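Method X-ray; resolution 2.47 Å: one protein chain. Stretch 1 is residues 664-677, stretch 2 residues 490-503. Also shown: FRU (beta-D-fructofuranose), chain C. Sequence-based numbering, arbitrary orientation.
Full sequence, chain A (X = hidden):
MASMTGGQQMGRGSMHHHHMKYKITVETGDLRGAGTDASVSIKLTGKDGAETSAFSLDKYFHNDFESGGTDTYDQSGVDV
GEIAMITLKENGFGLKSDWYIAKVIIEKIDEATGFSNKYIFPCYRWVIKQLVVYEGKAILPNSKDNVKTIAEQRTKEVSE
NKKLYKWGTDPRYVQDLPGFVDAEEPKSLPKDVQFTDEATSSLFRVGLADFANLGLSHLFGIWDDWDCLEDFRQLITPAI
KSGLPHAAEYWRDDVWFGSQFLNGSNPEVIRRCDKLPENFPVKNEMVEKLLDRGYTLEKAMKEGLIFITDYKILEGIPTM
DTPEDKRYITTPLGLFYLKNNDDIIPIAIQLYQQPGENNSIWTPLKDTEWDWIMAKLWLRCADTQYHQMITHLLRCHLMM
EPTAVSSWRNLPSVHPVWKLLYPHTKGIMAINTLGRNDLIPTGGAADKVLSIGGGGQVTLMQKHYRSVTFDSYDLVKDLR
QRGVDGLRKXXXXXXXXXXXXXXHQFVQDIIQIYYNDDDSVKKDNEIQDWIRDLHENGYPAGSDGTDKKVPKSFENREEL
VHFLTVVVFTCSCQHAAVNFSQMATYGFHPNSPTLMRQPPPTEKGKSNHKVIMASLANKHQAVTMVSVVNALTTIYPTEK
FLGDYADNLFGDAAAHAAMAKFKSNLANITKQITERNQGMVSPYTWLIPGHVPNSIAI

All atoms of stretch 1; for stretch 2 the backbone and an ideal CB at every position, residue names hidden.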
# COMPACT_ATOMS: atom_id res chain seq x y z
N SER A 664 -5.66 1.36 -21.74
CA SER A 664 -5.66 2.46 -22.70
C SER A 664 -5.88 3.79 -21.99
O SER A 664 -5.29 4.81 -22.35
CB SER A 664 -6.74 2.25 -23.76
OG SER A 664 -6.73 3.30 -24.71
N ASN A 665 -6.74 3.78 -20.97
CA ASN A 665 -6.99 4.98 -20.18
C ASN A 665 -5.78 5.35 -19.34
O ASN A 665 -5.51 6.53 -19.11
CB ASN A 665 -8.21 4.78 -19.28
CG ASN A 665 -9.51 4.78 -20.05
OD1 ASN A 665 -9.59 5.29 -21.17
ND2 ASN A 665 -10.55 4.20 -19.46
N LEU A 666 -5.04 4.34 -18.88
CA LEU A 666 -3.83 4.57 -18.12
C LEU A 666 -2.74 5.16 -19.01
O LEU A 666 -2.02 6.07 -18.60
CB LEU A 666 -3.33 3.26 -17.50
CG LEU A 666 -4.23 2.65 -16.43
CD1 LEU A 666 -3.63 1.34 -15.92
CD2 LEU A 666 -4.44 3.62 -15.28
N ALA A 667 -2.64 4.65 -20.23
CA ALA A 667 -1.66 5.13 -21.19
C ALA A 667 -1.88 6.62 -21.47
O ALA A 667 -0.93 7.36 -21.73
CB ALA A 667 -1.73 4.33 -22.48
N ASN A 668 -3.14 7.05 -21.41
CA ASN A 668 -3.47 8.45 -21.65
C ASN A 668 -3.11 9.32 -20.45
O ASN A 668 -2.71 10.47 -20.61
CB ASN A 668 -4.96 8.60 -21.99
CG ASN A 668 -5.32 7.94 -23.31
OD1 ASN A 668 -4.47 7.76 -24.18
ND2 ASN A 668 -6.60 7.59 -23.46
N ILE A 669 -3.26 8.76 -19.25
CA ILE A 669 -2.87 9.46 -18.04
C ILE A 669 -1.35 9.62 -18.00
O ILE A 669 -0.84 10.69 -17.66
CB ILE A 669 -3.33 8.70 -16.78
CG1 ILE A 669 -4.85 8.82 -16.64
CG2 ILE A 669 -2.65 9.26 -15.54
CD1 ILE A 669 -5.43 8.02 -15.49
N THR A 670 -0.64 8.56 -18.34
CA THR A 670 0.82 8.60 -18.44
C THR A 670 1.25 9.76 -19.33
O THR A 670 2.17 10.51 -19.00
CB THR A 670 1.37 7.30 -19.04
OG1 THR A 670 1.17 6.22 -18.12
CG2 THR A 670 2.86 7.44 -19.34
N LYS A 671 0.56 9.91 -20.46
CA LYS A 671 0.88 10.96 -21.42
C LYS A 671 0.63 12.35 -20.85
O LYS A 671 1.42 13.27 -21.08
CB LYS A 671 0.07 10.74 -22.70
CG LYS A 671 0.28 11.80 -23.77
CD LYS A 671 -0.24 11.32 -25.12
CE LYS A 671 -0.30 12.45 -26.14
NZ LYS A 671 -1.41 13.40 -25.86
N GLN A 672 -0.46 12.51 -20.10
CA GLN A 672 -0.76 13.79 -19.47
C GLN A 672 0.32 14.17 -18.47
O GLN A 672 0.87 15.27 -18.52
CB GLN A 672 -2.11 13.73 -18.75
CG GLN A 672 -3.32 13.69 -19.66
CD GLN A 672 -4.62 13.86 -18.90
OE1 GLN A 672 -4.76 14.77 -18.08
NE2 GLN A 672 -5.58 12.97 -19.16
N ILE A 673 0.62 13.25 -17.55
CA ILE A 673 1.60 13.49 -16.51
C ILE A 673 2.95 13.86 -17.11
O ILE A 673 3.65 14.74 -16.61
CB ILE A 673 1.77 12.25 -15.61
CG1 ILE A 673 0.50 12.01 -14.81
CG2 ILE A 673 2.96 12.43 -14.68
CD1 ILE A 673 0.49 10.71 -14.03
N THR A 674 3.31 13.18 -18.20
CA THR A 674 4.58 13.42 -18.86
C THR A 674 4.64 14.83 -19.44
O THR A 674 5.64 15.52 -19.32
CB THR A 674 4.82 12.40 -19.99
OG1 THR A 674 5.02 11.10 -19.42
CG2 THR A 674 6.05 12.78 -20.80
N GLU A 675 3.54 15.25 -20.08
CA GLU A 675 3.49 16.57 -20.69
C GLU A 675 3.57 17.68 -19.64
O GLU A 675 4.19 18.71 -19.86
CB GLU A 675 2.22 16.72 -21.53
CG GLU A 675 2.25 15.90 -22.81
CD GLU A 675 0.96 15.99 -23.60
OE1 GLU A 675 -0.09 16.33 -23.00
OE2 GLU A 675 0.99 15.73 -24.82
N ARG A 676 2.93 17.46 -18.49
CA ARG A 676 2.98 18.43 -17.40
C ARG A 676 4.38 18.49 -16.81
O ARG A 676 4.89 19.57 -16.50
CB ARG A 676 1.98 18.06 -16.30
CG ARG A 676 2.03 18.99 -15.11
CD ARG A 676 1.49 18.33 -13.87
NE ARG A 676 2.31 17.19 -13.46
CZ ARG A 676 1.90 16.24 -12.62
NH1 ARG A 676 0.68 16.28 -12.10
NH2 ARG A 676 2.71 15.24 -12.31
N ASN A 677 5.01 17.33 -16.65
CA ASN A 677 6.33 17.24 -16.05
C ASN A 677 7.43 17.76 -16.97
O ASN A 677 8.60 17.83 -16.58
CB ASN A 677 6.64 15.79 -15.68
CG ASN A 677 5.90 15.33 -14.44
OD1 ASN A 677 5.12 16.08 -13.85
ND2 ASN A 677 6.14 14.09 -14.03
N UNK A 490 -0.81 21.28 -6.94
CA UNK A 490 -0.97 20.12 -6.07
C UNK A 490 -0.98 18.89 -6.98
O UNK A 490 -2.04 18.36 -7.31
CB UNK A 490 -2.24 20.21 -5.23
N UNK A 491 0.20 18.45 -7.39
CA UNK A 491 0.34 17.45 -8.44
C UNK A 491 -0.18 16.07 -8.02
O UNK A 491 -0.73 15.35 -8.85
CB UNK A 491 1.81 17.34 -8.85
N UNK A 492 -0.01 15.71 -6.76
CA UNK A 492 -0.57 14.47 -6.25
C UNK A 492 -2.08 14.44 -6.47
O UNK A 492 -2.64 13.43 -6.87
CB UNK A 492 -0.24 14.30 -4.77
N UNK A 493 -2.73 15.56 -6.19
CA UNK A 493 -4.18 15.66 -6.29
C UNK A 493 -4.65 15.48 -7.72
O UNK A 493 -5.61 14.75 -7.98
CB UNK A 493 -4.66 17.01 -5.75
N UNK A 494 -3.98 16.14 -8.66
CA UNK A 494 -4.35 16.05 -10.07
C UNK A 494 -4.22 14.62 -10.59
O UNK A 494 -5.12 14.12 -11.26
CB UNK A 494 -3.48 16.99 -10.91
N UNK A 495 -3.10 13.98 -10.27
CA UNK A 495 -2.83 12.64 -10.77
C UNK A 495 -3.69 11.59 -10.08
O UNK A 495 -4.21 10.68 -10.73
CB UNK A 495 -1.35 12.30 -10.59
N UNK A 496 -3.84 11.72 -8.77
CA UNK A 496 -4.65 10.78 -8.00
C UNK A 496 -6.11 10.79 -8.45
O UNK A 496 -6.78 9.76 -8.44
CB UNK A 496 -4.56 11.11 -6.51
N UNK A 497 -6.60 11.96 -8.85
CA UNK A 497 -7.99 12.10 -9.27
C UNK A 497 -8.22 11.50 -10.65
O UNK A 497 -9.31 11.00 -10.94
CB UNK A 497 -8.40 13.57 -9.27
N UNK A 498 -7.20 11.54 -11.51
CA UNK A 498 -7.29 10.90 -12.81
C UNK A 498 -7.34 9.39 -12.65
O UNK A 498 -8.14 8.71 -13.29
CB UNK A 498 -6.11 11.31 -13.70
N UNK A 499 -6.48 8.87 -11.77
CA UNK A 499 -6.38 7.43 -11.55
C UNK A 499 -7.62 6.89 -10.86
O UNK A 499 -8.10 5.81 -11.19
CB UNK A 499 -5.14 7.10 -10.72
N UNK A 500 -8.13 7.64 -9.90
CA UNK A 500 -9.33 7.25 -9.18
C UNK A 500 -10.50 7.06 -10.14
O UNK A 500 -11.19 6.05 -10.10
CB UNK A 500 -9.68 8.29 -8.12
N UNK A 501 -10.70 8.04 -11.02
CA UNK A 501 -11.80 8.00 -11.98
C UNK A 501 -11.61 6.91 -13.03
O UNK A 501 -12.59 6.33 -13.50
CB UNK A 501 -11.94 9.36 -12.67
N UNK A 502 -10.37 6.64 -13.40
CA UNK A 502 -10.07 5.60 -14.37
C UNK A 502 -10.24 4.22 -13.76
O UNK A 502 -10.70 3.29 -14.42
CB UNK A 502 -8.65 5.77 -14.91
N UNK A 503 -9.88 4.08 -12.49
CA UNK A 503 -10.04 2.82 -11.77
C UNK A 503 -11.52 2.58 -11.46
O UNK A 503 -11.98 1.44 -11.49
CB UNK A 503 -9.21 2.83 -10.48
C1 FRU C . -8.83 17.91 -10.63
C2 FRU C . -9.10 19.33 -11.11
C3 FRU C . -8.91 19.46 -12.61
C4 FRU C . -8.24 20.81 -12.78
C5 FRU C . -7.52 21.02 -11.45
C6 FRU C . -7.54 22.50 -11.07
O1 FRU C . -7.51 17.54 -10.97
O2 FRU C . -10.43 19.69 -10.81
O3 FRU C . -10.14 19.41 -13.30
O4 FRU C . -7.35 20.83 -13.87
O5 FRU C . -8.19 20.22 -10.49
O6 FRU C . -6.32 22.88 -10.48

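Stretch 2 runs as a helix from 491 to 503, nearly antiparallel to helix 664-676 (171°), with the axes 10.2 Å apart at closest approach. Position 490 precedes the helix and its CA-to-CB bond points away, so stretch 1 sets no preference; it is Phe-490, at the N-cap position. At 491 the bond points toward stretch 1 and the ideal CB lies 3.6 Å from Arg-676 NH1. A side chain with a flat or polar surface could lie beside the guanidinium. The residue is Tyr-491, whose CB sits over one guanidinium face, 3.6 Å from Arg-676 NH1.

Position 492 points away and 493 is out of reach, leaving both free of demands from stretch 1. They are Tyr-492 and Lys-493; the latter donates from NZ to FRU O5 at 3.2 Å. Position 494 points toward stretch 1, its ideal CB 4.4 Å from Arg-676 NH1, so an acid or a neutral polar residue would suit, and the nearby fructose also offers hydroxyls. Asp-494 instead directs its carboxylate to the sugar and its neighbour: OD1 accepts from FRU O1 at 2.9 Å and forms a salt bridge with Lys-493 NZ at 2.8 Å.

At 495 the ideal CB is 4.2 Å from Ile-673 CD1 and 4.7 Å from Arg-676 NH1. A short acid could reach the charge, while an amide could offer it an oxygen. Asp-495 makes the salt bridge, with OD1 2.9 Å from Arg-676 NH1; OD2 accepts from Arg-676 NH2 at 3.0 Å and, weakly, from Arg-676 NH1 at 3.1 Å. Arg-676 NE and NH2 also donate to Asn-677 OD1, each at 3.0 Å, which helps hold the guanidinium in place.

Positions 496 and 497 are out of reach; Ala-496 and Leu-497 occupy them, and Leu-497 CD1 approaches FRU C1 at 3.5 Å. Position 498 faces Ile-669, its ideal CB 3.8 Å from Ile-669 CD1, which favours an aliphatic residue. Leu-498 CB packs 3.8 Å from Ile-669 CD1, and its CD1 lies 3.6 Å from Gln-672 OE1. At 499 the bond points sideways, so a leucine, isoleucine or methionine could turn its end inward: Leu-499 CD2 meets Leu-666 CD2 at 4.0 Å.

Position 500 points away and 501 sideways, without contact; they are Trp-500 and Asn-501. At 502 the ideal CB lies among Ile-669, Asn-665 and Leu-666, a site for a compact aliphatic such as valine, isoleucine or leucine. Val-502 spreads its methyls, CG2 to Ile-669 CD1 at 3.5 Å and CG1 to Leu-666 CD2 at 3.7 Å. Position 503 points sideways and is Ile-503, which makes no contact.

Stretch 2 (490-503) FYYKDDALLLWNVI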
# COMPACT_ATOMS: atom_id res chain seq x y z
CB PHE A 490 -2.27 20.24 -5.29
CG PHE A 490 -2.43 19.24 -4.18
CD1 PHE A 490 -1.46 18.29 -3.91
CD2 PHE A 490 -3.56 19.26 -3.39
CE1 PHE A 490 -1.62 17.38 -2.87
CE2 PHE A 490 -3.73 18.36 -2.36
CZ PHE A 490 -2.76 17.42 -2.10
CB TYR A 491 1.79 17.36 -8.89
CG TYR A 491 2.34 18.68 -9.38
CD1 TYR A 491 1.58 19.49 -10.20
CD2 TYR A 491 3.60 19.12 -8.99
CE1 TYR A 491 2.07 20.71 -10.65
CE2 TYR A 491 4.09 20.33 -9.43
CZ TYR A 491 3.32 21.12 -10.26
OH TYR A 491 3.80 22.33 -10.70
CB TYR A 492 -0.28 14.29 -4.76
CG TYR A 492 -1.25 13.35 -4.09
CD1 TYR A 492 -2.44 13.82 -3.55
CD2 TYR A 492 -1.00 11.98 -4.02
CE1 TYR A 492 -3.34 12.97 -2.95
CE2 TYR A 492 -1.90 11.12 -3.42
CZ TYR A 492 -3.07 11.62 -2.88
OH TYR A 492 -3.96 10.77 -2.28
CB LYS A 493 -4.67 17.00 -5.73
CG LYS A 493 -6.13 17.30 -6.01
CD LYS A 493 -6.31 18.16 -7.25
CE LYS A 493 -5.71 19.54 -7.07
NZ LYS A 493 -5.93 20.43 -8.24
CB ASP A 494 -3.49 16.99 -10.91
CG ASP A 494 -3.80 18.45 -10.65
OD1 ASP A 494 -4.94 18.77 -10.27
OD2 ASP A 494 -2.89 19.29 -10.85
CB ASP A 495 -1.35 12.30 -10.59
CG ASP A 495 -0.43 13.24 -11.36
OD1 ASP A 495 -0.89 13.83 -12.36
OD2 ASP A 495 0.74 13.39 -10.96
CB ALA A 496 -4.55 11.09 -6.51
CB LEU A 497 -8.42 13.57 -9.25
CG LEU A 497 -8.71 14.16 -7.87
CD1 LEU A 497 -9.07 15.63 -7.98
CD2 LEU A 497 -9.82 13.39 -7.17
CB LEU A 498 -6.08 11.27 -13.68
CG LEU A 498 -6.00 12.72 -14.17
CD1 LEU A 498 -4.71 12.92 -14.96
CD2 LEU A 498 -7.21 13.08 -15.02
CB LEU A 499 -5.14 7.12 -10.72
CG LEU A 499 -3.81 7.33 -11.45
CD1 LEU A 499 -2.69 7.66 -10.48
CD2 LEU A 499 -3.47 6.08 -12.25
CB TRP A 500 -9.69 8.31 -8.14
CG TRP A 500 -10.99 8.05 -7.45
CD1 TRP A 500 -12.23 8.42 -7.87
CD2 TRP A 500 -11.18 7.34 -6.22
NE1 TRP A 500 -13.19 8.00 -6.98
CE2 TRP A 500 -12.57 7.33 -5.95
CE3 TRP A 500 -10.32 6.72 -5.31
CZ2 TRP A 500 -13.11 6.73 -4.82
CZ3 TRP A 500 -10.85 6.12 -4.19
CH2 TRP A 500 -12.24 6.13 -3.95
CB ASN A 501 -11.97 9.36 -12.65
CG ASN A 501 -12.58 10.40 -11.73
OD1 ASN A 501 -13.49 10.09 -10.95
ND2 ASN A 501 -12.10 11.63 -11.82
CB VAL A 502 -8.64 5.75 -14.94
CG1 VAL A 502 -8.06 4.40 -15.32
CG2 VAL A 502 -8.65 6.69 -16.14
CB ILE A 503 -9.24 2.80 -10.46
CG1 ILE A 503 -7.75 2.71 -10.76
CG2 ILE A 503 -9.67 1.62 -9.59
CD1 ILE A 503 -6.86 2.90 -9.54
O HOH W 1 -10.63 2.47 -17.38
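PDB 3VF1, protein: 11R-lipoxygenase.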